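Local coordinates for protein epimerase (Methylomonas sp. DH-1, PDB 7CJ7) that catalyses the epimerization of various ketoses at the C3 position, acting most strongly on L-ribulose, as a manganese-dependent homodimer, at residues A[54-57]-A[58-62]; A[70-73]-A[74-78]; A[277-280]-A[281-285]. All coordinates share one frame; numbering follows the deposited sequence.

Contact 1: residues A[54-57]-A[58-62]; sequences LTKD and LLQEY. With MG (magnesium ion), chain E.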
ATOM      1  N   LEU A  54       2.502 -30.564  20.004  1.00 13.47           N
ATOM      2  CA  LEU A  54       1.262 -30.040  20.629  1.00 13.55           C
ATOM      3  C   LEU A  54       0.318 -29.584  19.514  1.00 12.31           C
ATOM      4  O   LEU A  54      -0.875 -29.926  19.565  1.00 13.22           O
ATOM      5  CB  LEU A  54       1.633 -28.892  21.566  1.00 16.76           C
ATOM      6  CG  LEU A  54       0.492 -28.295  22.381  1.00 20.76           C
ATOM      7  CD1 LEU A  54       1.029 -27.659  23.652  1.00 23.49           C
ATOM      8  CD2 LEU A  54      -0.282 -27.274  21.575  1.00 23.99           C
ATOM      9  N   THR A  55       0.844 -28.894  18.502  1.00 12.27           N
ATOM     10  CA  THR A  55       0.035 -28.379  17.367  1.00 12.26           C
ATOM     11  C   THR A  55      -0.553 -29.574  16.613  1.00 11.33           C
ATOM     12  O   THR A  55      -1.744 -29.528  16.277  1.00 10.92           O
ATOM     13  CB  THR A  55       0.855 -27.459  16.460  1.00 13.31           C
ATOM     14  OG1 THR A  55       1.246 -26.327  17.234  1.00 15.64           O
ATOM     15  CG2 THR A  55       0.094 -27.006  15.234  1.00 14.58           C
ATOM     16  N   LYS A  56       0.261 -30.590  16.335  1.00 11.06           N
ATOM     17  CA  LYS A  56      -0.200 -31.829  15.661  1.00 12.88           C
ATOM     18  C   LYS A  56      -1.392 -32.429  16.432  1.00 12.23           C
ATOM     19  O   LYS A  56      -2.407 -32.741  15.798  1.00 12.09           O
ATOM     20  CB  LYS A  56       0.992 -32.780  15.518  1.00 15.22           C
ATOM     21  CG  LYS A  56       0.658 -34.134  14.931  1.00 19.75           C
ATOM     22  CD  LYS A  56      -0.402 -34.080  13.880  1.00 24.90           C
ATOM     23  CE  LYS A  56       0.137 -33.900  12.479  1.00 31.07           C
ATOM     24  NZ  LYS A  56      -0.583 -34.781  11.531  1.00 36.04           N
ATOM     25  N   ASP A  57      -1.290 -32.560  17.756  1.00 11.78           N
ATOM     26  CA  ASP A  57      -2.373 -33.110  18.614  1.00 13.41           C
ATOM     27  C   ASP A  57      -3.640 -32.254  18.459  1.00 12.04           C
ATOM     28  O   ASP A  57      -4.745 -32.834  18.393  1.00 13.11           O
ATOM     29  CB  ASP A  57      -1.946 -33.178  20.080  1.00 14.81           C
ATOM     30  CG  ASP A  57      -0.914 -34.245  20.387  1.00 17.75           C
ATOM     31  OD1 ASP A  57      -0.682 -35.121  19.511  1.00 18.67           O
ATOM     32  OD2 ASP A  57      -0.365 -34.210  21.518  1.00 19.43           O
ATOM     33  N   LEU A  58      -3.497 -30.928  18.399  1.00 11.28           N
ATOM     34  CA  LEU A  58      -4.655 -29.998  18.274  1.00 11.31           C
ATOM     35  C   LEU A  58      -5.311 -30.200  16.908  1.00 10.88           C
ATOM     36  O   LEU A  58      -6.556 -30.244  16.843  1.00 10.78           O
ATOM     37  CB  LEU A  58      -4.200 -28.550  18.467  1.00 12.75           C
ATOM     38  CG  LEU A  58      -3.866 -28.168  19.905  1.00 14.23           C
ATOM     39  CD1 LEU A  58      -3.173 -26.815  19.958  1.00 15.14           C
ATOM     40  CD2 LEU A  58      -5.119 -28.180  20.766  1.00 14.97           C
ATOM     41  N   LEU A  59      -4.512 -30.298  15.844  1.00 10.46           N
ATOM     42  CA  LEU A  59      -5.058 -30.514  14.480  1.00 10.29           C
ATOM     43  C   LEU A  59      -5.888 -31.801  14.474  1.00 10.34           C
ATOM     44  O   LEU A  59      -6.971 -31.793  13.895  1.00 10.99           O
ATOM     45  CB  LEU A  59      -3.917 -30.557  13.458  1.00 10.43           C
ATOM     46  CG  LEU A  59      -3.200 -29.224  13.258  1.00 11.48           C
ATOM     47  CD1 LEU A  59      -2.028 -29.372  12.305  1.00 12.97           C
ATOM     48  CD2 LEU A  59      -4.169 -28.164  12.747  1.00 12.59           C
ATOM     49  N   GLN A  60      -5.406 -32.867  15.110  1.00 10.22           N
ATOM     50  CA  GLN A  60      -6.121 -34.168  15.167  1.00 12.09           C
ATOM     51  C   GLN A  60      -7.411 -34.002  15.987  1.00 12.44           C
ATOM     52  O   GLN A  60      -8.477 -34.457  15.537  1.00 13.19           O
ATOM     53  CB  GLN A  60      -5.207 -35.225  15.784  1.00 13.68           C
ATOM     54  CG  GLN A  60      -3.999 -35.554  14.927  1.00 16.78           C
ATOM     55  CD  GLN A  60      -3.093 -36.535  15.629  1.00 20.77           C
ATOM     56  OE1 GLN A  60      -2.421 -36.202  16.603  1.00 26.55           O
ATOM     57  NE2 GLN A  60      -3.087 -37.766  15.149  1.00 26.04           N
ATOM     58  N   GLU A  61      -7.300 -33.341  17.137  1.00 12.39           N
ATOM     59  CA  GLU A  61      -8.408 -33.101  18.101  1.00 12.02           C
ATOM     60  C   GLU A  61      -9.571 -32.407  17.384  1.00 11.52           C
ATOM     61  O   GLU A  61     -10.716 -32.807  17.617  1.00 12.22           O
ATOM     62  CB  GLU A  61      -7.878 -32.295  19.290  1.00 12.31           C
ATOM     63  CG  GLU A  61      -8.911 -32.003  20.351  1.00 13.30           C
ATOM     64  CD  GLU A  61      -8.385 -31.283  21.582  1.00 14.83           C
ATOM     65  OE1 GLU A  61      -7.165 -31.055  21.660  1.00 16.12           O
ATOM     66  OE2 GLU A  61      -9.199 -30.970  22.478  1.00 16.68           O
ATOM     67  N   TYR A  62      -9.294 -31.424  16.523  1.00 11.06           N
ATOM     68  CA  TYR A  62     -10.332 -30.588  15.861  1.00 11.31           C
ATOM     69  C   TYR A  62     -10.514 -30.981  14.390  1.00 11.82           C
ATOM     70  O   TYR A  62     -11.268 -30.279  13.700  1.00 12.14           O
ATOM     71  CB  TYR A  62      -9.994 -29.106  16.029  1.00 11.02           C
ATOM     72  CG  TYR A  62     -10.177 -28.625  17.444  1.00 10.21           C
ATOM     73  CD1 TYR A  62     -11.421 -28.224  17.907  1.00 10.77           C
ATOM     74  CD2 TYR A  62      -9.115 -28.604  18.334  1.00  9.98           C
ATOM     75  CE1 TYR A  62     -11.600 -27.812  19.218  1.00 10.20           C
ATOM     76  CE2 TYR A  62      -9.273 -28.179  19.643  1.00  9.93           C
ATOM     77  CZ  TYR A  62     -10.519 -27.777  20.086  1.00 10.26           C
ATOM     78  OH  TYR A  62     -10.681 -27.356  21.377  1.00 11.13           O
TER
HETATM   79 MG    MG E 303       0.843 -36.344  19.046  1.00 34.55          MG
HETATM   80  O   HOH W   1       1.628 -35.698  21.347  1.00 34.08           O
HETATM   81  O   HOH W   2      -0.127 -36.934  17.432  1.00 35.49           O
HETATM   82  O   HOH W   3       2.023 -35.016  18.366  1.00 21.24           O
HETATM   83  O   HOH W   4       2.224 -38.030  18.914  1.00 39.08           O
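D57 and Q60, one turn apart on helix 52-61, frame a surface magnesium site. The carboxylate of D57 holds the ion directly, through OD1 alone at 2.0 Å from the magnesium. Four waters complete the ligands seen, and two of them are tied back to the helix. Water 1 donates to OD2 of D57 at 2.5 Å, so both oxygens of the carboxylate are engaged and its rotation is restrained. Water 2 donates to OE1 of Q60, also at 2.5 Å. Q60 therefore belongs to the second shell. The D57 carboxylate and the Q60 amide are nearly coplanar, 23° apart. Both have CG beside the backbone N (chi1 -71° for D57, -66° for Q60), which sends their polar ends back toward the helix start, where the magnesium lies. The positive ion would offset the negative charge of D57. K56 bends over beside Q60, with its CD 4.0 Å from Q60 OE1.

This helix links strands 39-43 and 65-72 in a beta-alpha-beta unit of the TIM barrel. L54 and L58 face helix 22-35, lying side by side and pointing the same way. Their methyls meet tightly, with L54 CD2 3.3 Å from L58 CD1. L58 touches A25, R26 and I29 there. T55 and L59 face strand 39-43, at I42 and I40. The hydroxyl of T55 is buried but satisfied by W20 and D51.

Backbone bonds of the i to i+4 type run beneath these side chains. L59 N donates to T55 O at 2.9 Å, and E61 N to D57 O at 2.9 Å. E61 spends its carboxylate on a salt bridge to R26. At Y62 the chain leaves helical geometry, its N still bonded to L58 O at 3.0 Å.

Contact 2: residues A[70-73]-A[74-78]; sequences LGLS and AATDV. With SOL (L-sorbose), chain C.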
ATOM      1  N   LEU A  70       5.073 -17.550   5.653  1.00 12.92           N
ATOM      2  CA  LEU A  70       5.969 -16.680   6.439  1.00 13.53           C
ATOM      3  C   LEU A  70       6.466 -15.547   5.553  1.00 11.75           C
ATOM      4  O   LEU A  70       6.229 -15.580   4.350  1.00 13.91           O
ATOM      5  CB  LEU A  70       7.119 -17.514   6.998  1.00 14.85           C
ATOM      6  CG  LEU A  70       8.018 -18.165   5.952  1.00 15.74           C
ATOM      7  CD1 LEU A  70       9.079 -17.191   5.458  1.00 16.02           C
ATOM      8  CD2 LEU A  70       8.655 -19.428   6.497  1.00 18.39           C
ATOM      9  N   GLY A  71       7.046 -14.547   6.192  1.00 12.68           N
ATOM     10  CA  GLY A  71       7.909 -13.549   5.559  1.00 12.62           C
ATOM     11  C   GLY A  71       9.281 -13.619   6.178  1.00 12.14           C
ATOM     12  O   GLY A  71       9.371 -13.888   7.381  1.00 12.95           O
ATOM     13  N   LEU A  72      10.330 -13.419   5.391  1.00 11.05           N
ATOM     14  CA  LEU A  72      11.687 -13.304   5.969  1.00 11.54           C
ATOM     15  C   LEU A  72      11.837 -11.904   6.579  1.00 10.98           C
ATOM     16  O   LEU A  72      10.931 -11.085   6.428  1.00 11.68           O
ATOM     17  CB  LEU A  72      12.711 -13.582   4.870  1.00 10.97           C
ATOM     18  CG  LEU A  72      12.568 -14.950   4.205  1.00 11.32           C
ATOM     19  CD1 LEU A  72      13.481 -15.050   3.001  1.00 11.02           C
ATOM     20  CD2 LEU A  72      12.860 -16.071   5.196  1.00 12.49           C
ATOM     21  N   SER A  73      12.938 -11.660   7.272  1.00 11.98           N
ATOM     22  CA  SER A  73      13.293 -10.350   7.860  1.00 13.27           C
ATOM     23  C   SER A  73      14.656  -9.928   7.312  1.00 14.56           C
ATOM     24  O   SER A  73      15.239 -10.715   6.528  1.00 13.97           O
ATOM     25  CB  SER A  73      13.292 -10.435   9.358  1.00 14.40           C
ATOM     26  OG  SER A  73      14.361 -11.251   9.803  1.00 15.06           O
ATOM     27  N   ALA A  74      15.126  -8.727   7.661  1.00 13.46           N
ATOM     28  CA  ALA A  74      16.447  -8.215   7.233  1.00 14.95           C
ATOM     29  C   ALA A  74      17.520  -9.266   7.546  1.00 14.23           C
ATOM     30  O   ALA A  74      18.396  -9.489   6.710  1.00 14.91           O
ATOM     31  CB  ALA A  74      16.747  -6.887   7.897  1.00 15.03           C
ATOM     32  N   ALA A  75      17.430  -9.936   8.695  1.00 14.27           N
ATOM     33  CA  ALA A  75      18.477 -10.871   9.174  1.00 14.43           C
ATOM     34  C   ALA A  75      18.507 -12.150   8.317  1.00 12.85           C
ATOM     35  O   ALA A  75      19.535 -12.850   8.342  1.00 14.02           O
ATOM     36  CB  ALA A  75      18.241 -11.175  10.633  1.00 16.48           C
ATOM     37  N   THR A  76      17.433 -12.443   7.577  1.00 11.13           N
ATOM     38  CA  THR A  76      17.235 -13.724   6.849  1.00 11.76           C
ATOM     39  C   THR A  76      16.876 -13.482   5.374  1.00 10.35           C
ATOM     40  O   THR A  76      16.368 -14.414   4.734  1.00 10.63           O
ATOM     41  CB  THR A  76      16.158 -14.572   7.536  1.00 13.50           C
ATOM     42  OG1 THR A  76      14.983 -13.783   7.707  1.00 13.17           O
ATOM     43  CG2 THR A  76      16.592 -15.105   8.880  1.00 14.06           C
ATOM     44  N   ASP A  77      17.164 -12.295   4.843  1.00  9.57           N
ATOM     45  CA  ASP A  77      16.756 -11.875   3.478  1.00 10.13           C
ATOM     46  C   ASP A  77      17.591 -12.602   2.417  1.00  9.89           C
ATOM     47  O   ASP A  77      18.757 -12.235   2.245  1.00 10.85           O
ATOM     48  CB  ASP A  77      16.907 -10.364   3.335  1.00  9.81           C
ATOM     49  CG  ASP A  77      16.362  -9.803   2.032  1.00 11.26           C
ATOM     50  OD1 ASP A  77      16.025 -10.611   1.136  1.00 12.17           O
ATOM     51  OD2 ASP A  77      16.276  -8.553   1.929  1.00 13.71           O
ATOM     52  N   VAL A  78      17.002 -13.558   1.698  1.00  9.94           N
ATOM     53  CA  VAL A  78      17.719 -14.407   0.698  1.00 10.10           C
ATOM     54  C   VAL A  78      18.058 -13.618  -0.573  1.00 10.45           C
ATOM     55  O   VAL A  78      18.767 -14.202  -1.418  1.00 12.49           O
ATOM     56  CB  VAL A  78      16.933 -15.682   0.353  1.00 10.02           C
ATOM     57  CG1 VAL A  78      16.907 -16.639   1.535  1.00  9.73           C
ATOM     58  CG2 VAL A  78      15.529 -15.386  -0.173  1.00 10.21           C
TER
HETATM   59  C1  SOL C 301       1.374  -9.996   3.819  1.00 18.34           C
HETATM   60  O1  SOL C 301       0.843  -8.745   3.448  1.00 15.98           O
HETATM   61  C2  SOL C 301       0.488 -11.124   3.401  1.00 16.34           C
HETATM   62  O2  SOL C 301      -0.326 -10.973   2.505  1.00 14.15           O
HETATM   63  C3  SOL C 301       0.590 -12.443   4.153  1.00 18.35           C
HETATM   64  O3  SOL C 301       0.048 -13.499   3.393  1.00 13.86           O
HETATM   65  C4  SOL C 301       2.032 -12.752   4.542  1.00 21.18           C
HETATM   66  O4  SOL C 301       2.827 -12.873   3.360  1.00 28.39           O
HETATM   67  C5  SOL C 301       2.185 -14.036   5.359  1.00 24.39           C
HETATM   68  O5  SOL C 301       3.572 -14.334   5.515  1.00 31.17           O
HETATM   69  C6  SOL C 301       1.546 -13.962   6.729  1.00 26.53           C
HETATM   70  O6  SOL C 301       1.686 -15.209   7.417  1.00 23.74           O
HETATM   71  O   HOH W   5      13.480 -13.706   9.934  1.00 16.28           O
HETATM   72  O   HOH W   6      15.852  -8.601  11.036  1.00 27.98           O
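A74 and A75 form the corner of a type I beta turn that brings T76 back against S73. Both corner residues have the backbone angles of that turn. A74 starts the reversal. A75 is exposed, with its CB 4.0 Å from S73 OG. Its N donates to water 6 at 3.1 Å, and the same water has a weak link to the hydroxyl of S73.

T76 makes both direct hydrogen bonds to S73. Its backbone N donates to S73 O at 3.0 Å, which closes the turn. The donor stands well above the plane of the S73 carbonyl, 59° out of it. The side chain of T76 returns a second bond. OG1 sits between the T76 backbone N and carbonyl carbon (chi1 52°), which aims it at the chain of S73. There it accepts from S73 N at 3.0 Å in an almost straight bond of 174°. Water 5 joins the two side chains, bonded to S73 OG at 2.6 Å and to T76 OG1 at 2.7 Å. The carbonyl of T76 lies over L72, with T76 O 3.4 Å from L72 CD1.

D77 follows, passing close to S73 with its CB. Its carboxylate turns elsewhere, one oxygen to T79 and the other to Y119. V78 brings the chain back to the apolar side. Its CG2 rests 3.8 Å from L72 CD1, and the two side chains cross at about a right angle.

Before the turn, L70 and G71 line the pocket of L-sorbose, beside its O5. Strand 65-72 passes the sugar near its end, and the chain then turns away. This is the usual plan of a TIM barrel, in which the loops after the strands surround the active site.

Contact 3: residues A[277-280]-A[281-285]; sequences KALE and FIKQR
F281 begins its contact with K277 and A278 one turn back on helix 271-285, the C-terminal helix of this TIM barrel. That helix is short compared with those of the tetrameric relatives. CB of F281 lies 3.3 Å from K277 O and 3.3 Å from A278 O. CG is anti to the backbone N (chi1 -176°), which swings the ring out from the helix. Further out the ring touches L220 and meets F227 edge-to-face. One face is taken by R285, whose NH2 lies above it, offset toward the rim. In turn CE2 of F281 lies over the centre of the guanidinium group, 3.4 Å above its plane.

On another flank L279 and K283 pass at a slant, with L279 CD1 3.9 Å from K283 CE. The extended lysine chain also touches Y9 of strand 8-12, as do L279 and I282. A278 is buried against Y37 and also against L220, which it shares with F281. K277 is exposed and forms a salt bridge with D273.

The bonds up to Q284 are of the i to i+4 type, such as I282 N to A278 O at 3.0 Å. R285 N goes to I282 O instead. The side chain of R285 adds a bond of its own. Its NH2 donates to F281 O at 2.9 Å, in the carbonyl plane and on a lone pair.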
ATOM      1  N   LYS A 277     -18.444 -15.064   8.494  1.00 12.74           N
ATOM      2  CA  LYS A 277     -18.998 -14.242   7.394  1.00 13.06           C
ATOM      3  C   LYS A 277     -18.069 -14.346   6.183  1.00 11.70           C
ATOM      4  O   LYS A 277     -18.587 -14.370   5.062  1.00 12.98           O
ATOM      5  CB  LYS A 277     -19.198 -12.794   7.839  1.00 15.14           C
ATOM      6  CG  LYS A 277     -20.447 -12.580   8.683  1.00 17.56           C
ATOM      7  CD  LYS A 277     -20.687 -11.144   9.041  1.00 20.22           C
ATOM      8  CE  LYS A 277     -21.989 -10.922   9.779  1.00 22.09           C
ATOM      9  NZ  LYS A 277     -21.839  -9.816  10.750  1.00 27.21           N
ATOM     10  N   ALA A 278     -16.749 -14.408   6.402  1.00 10.50           N
ATOM     11  CA  ALA A 278     -15.751 -14.503   5.309  1.00 10.15           C
ATOM     12  C   ALA A 278     -15.956 -15.818   4.559  1.00 10.34           C
ATOM     13  O   ALA A 278     -15.959 -15.802   3.321  1.00 11.50           O
ATOM     14  CB  ALA A 278     -14.347 -14.401   5.836  1.00  9.60           C
ATOM     15  N   LEU A 279     -16.071 -16.927   5.284  1.00 10.57           N
ATOM     16  CA  LEU A 279     -16.187 -18.264   4.656  1.00 11.89           C
ATOM     17  C   LEU A 279     -17.469 -18.292   3.824  1.00 12.33           C
ATOM     18  O   LEU A 279     -17.429 -18.792   2.692  1.00 12.13           O
ATOM     19  CB  LEU A 279     -16.187 -19.366   5.714  1.00 12.83           C
ATOM     20  CG  LEU A 279     -16.080 -20.777   5.138  1.00 15.02           C
ATOM     21  CD1 LEU A 279     -14.976 -20.864   4.088  1.00 15.48           C
ATOM     22  CD2 LEU A 279     -15.850 -21.789   6.244  1.00 16.05           C
ATOM     23  N   GLU A 280     -18.565 -17.765   4.370  1.00 12.75           N
ATOM     24  CA  GLU A 280     -19.859 -17.693   3.646  1.00 14.71           C
ATOM     25  C   GLU A 280     -19.697 -16.828   2.387  1.00 12.81           C
ATOM     26  O   GLU A 280     -20.212 -17.219   1.315  1.00 14.40           O
ATOM     27  CB  GLU A 280     -20.941 -17.121   4.560  1.00 17.77           C
ATOM     28  CG  GLU A 280     -22.321 -17.097   3.933  1.00 23.34           C
ATOM     29  CD  GLU A 280     -23.333 -16.252   4.693  1.00 31.21           C
ATOM     30  OE1 GLU A 280     -22.962 -15.145   5.163  1.00 40.05           O
ATOM     31  OE2 GLU A 280     -24.483 -16.701   4.827  1.00 40.51           O
ATOM     32  N   PHE A 281     -19.045 -15.674   2.514  1.00 11.37           N
ATOM     33  CA  PHE A 281     -18.785 -14.732   1.392  1.00 11.29           C
ATOM     34  C   PHE A 281     -18.064 -15.475   0.256  1.00 10.82           C
ATOM     35  O   PHE A 281     -18.446 -15.364  -0.913  1.00 11.80           O
ATOM     36  CB  PHE A 281     -17.971 -13.538   1.893  1.00 10.61           C
ATOM     37  CG  PHE A 281     -17.721 -12.475   0.857  1.00 11.49           C
ATOM     38  CD1 PHE A 281     -16.677 -12.598  -0.046  1.00 11.47           C
ATOM     39  CD2 PHE A 281     -18.533 -11.353   0.777  1.00 11.54           C
ATOM     40  CE1 PHE A 281     -16.462 -11.627  -1.012  1.00 11.96           C
ATOM     41  CE2 PHE A 281     -18.304 -10.379  -0.182  1.00 12.76           C
ATOM     42  CZ  PHE A 281     -17.271 -10.523  -1.073  1.00 12.26           C
ATOM     43  N   ILE A 282     -17.009 -16.210   0.591  1.00 11.10           N
ATOM     44  CA  ILE A 282     -16.172 -16.936  -0.406  1.00 11.01           C
ATOM     45  C   ILE A 282     -16.991 -18.067  -1.039  1.00 12.19           C
ATOM     46  O   ILE A 282     -17.020 -18.164  -2.271  1.00 13.27           O
ATOM     47  CB  ILE A 282     -14.878 -17.437   0.253  1.00 11.12           C
ATOM     48  CG1 ILE A 282     -13.993 -16.265   0.684  1.00 10.57           C
ATOM     49  CG2 ILE A 282     -14.140 -18.402  -0.660  1.00 11.52           C
ATOM     50  CD1 ILE A 282     -12.912 -16.650   1.660  1.00 11.24           C
ATOM     51  N   LYS A 283     -17.667 -18.883  -0.240  1.00 13.68           N
ATOM     52  CA  LYS A 283     -18.348 -20.093  -0.767  1.00 14.74           C
ATOM     53  C   LYS A 283     -19.535 -19.672  -1.640  1.00 15.44           C
ATOM     54  O   LYS A 283     -19.900 -20.427  -2.559  1.00 17.08           O
ATOM     55  CB  LYS A 283     -18.733 -21.021   0.383  1.00 15.74           C
ATOM     56  CG  LYS A 283     -17.555 -21.782   0.960  1.00 17.38           C
ATOM     57  CD  LYS A 283     -17.950 -22.928   1.843  1.00 20.09           C
ATOM     58  CE  LYS A 283     -16.749 -23.749   2.241  1.00 21.59           C
ATOM     59  NZ  LYS A 283     -17.127 -24.894   3.096  1.00 23.13           N
ATOM     60  N   GLN A 284     -20.112 -18.501  -1.394  1.00 15.77           N
ATOM     61  CA  GLN A 284     -21.240 -18.007  -2.218  1.00 17.79           C
ATOM     62  C   GLN A 284     -20.725 -17.644  -3.621  1.00 16.94           C
ATOM     63  O   GLN A 284     -21.538 -17.638  -4.575  1.00 16.24           O
ATOM     64  CB  GLN A 284     -21.902 -16.815  -1.541  1.00 21.40           C
ATOM     65  CG  GLN A 284     -23.104 -16.292  -2.305  1.00 26.49           C
ATOM     66  CD  GLN A 284     -23.691 -15.061  -1.659  1.00 32.38           C
ATOM     67  OE1 GLN A 284     -24.104 -14.122  -2.340  1.00 41.16           O
ATOM     68  NE2 GLN A 284     -23.718 -15.057  -0.334  1.00 37.82           N
ATOM     69  N   ARG A 285     -19.420 -17.374  -3.758  1.00 15.30           N
ATOM     70  CA  ARG A 285     -18.835 -16.837  -5.017  1.00 14.89           C
ATOM     71  C   ARG A 285     -17.919 -17.853  -5.700  1.00 15.17           C
ATOM     72  O   ARG A 285     -17.571 -17.623  -6.878  1.00 15.86           O
ATOM     73  CB  ARG A 285     -18.066 -15.550  -4.728  1.00 16.67           C
ATOM     74  CG  ARG A 285     -18.987 -14.394  -4.383  1.00 17.76           C
ATOM     75  CD  ARG A 285     -18.300 -13.266  -3.643  1.00 17.02           C
ATOM     76  NE  ARG A 285     -19.256 -12.201  -3.414  1.00 18.33           N
ATOM     77  CZ  ARG A 285     -20.168 -12.198  -2.447  1.00 18.62           C
ATOM     78  NH1 ARG A 285     -21.006 -11.185  -2.350  1.00 20.19           N
ATOM     79  NH2 ARG A 285     -20.249 -13.191  -1.575  1.00 18.62           N
TER

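Overall arrangement
All three contacts are local and partly buried, and none touches another. Contact 1 and contact 3 lie on outer helices of the barrel, with centres 26 Å apart. Each has a buried apolar flank toward the barrel and a polar flank outside. Contact 1 uses its polar side for magnesium, away from the annotated sites. Contact 3 instead sets a guanidinium group over a ring. Contact 2 has no helix and lies nearest the chain's centre. Its bonds are those of a turn, and its strand reaches the sugar. Contact 1 leads into it, since helix 52-61 precedes strand 65-72. Contacts 2 and 3 lie on opposite sides of the chain's centre.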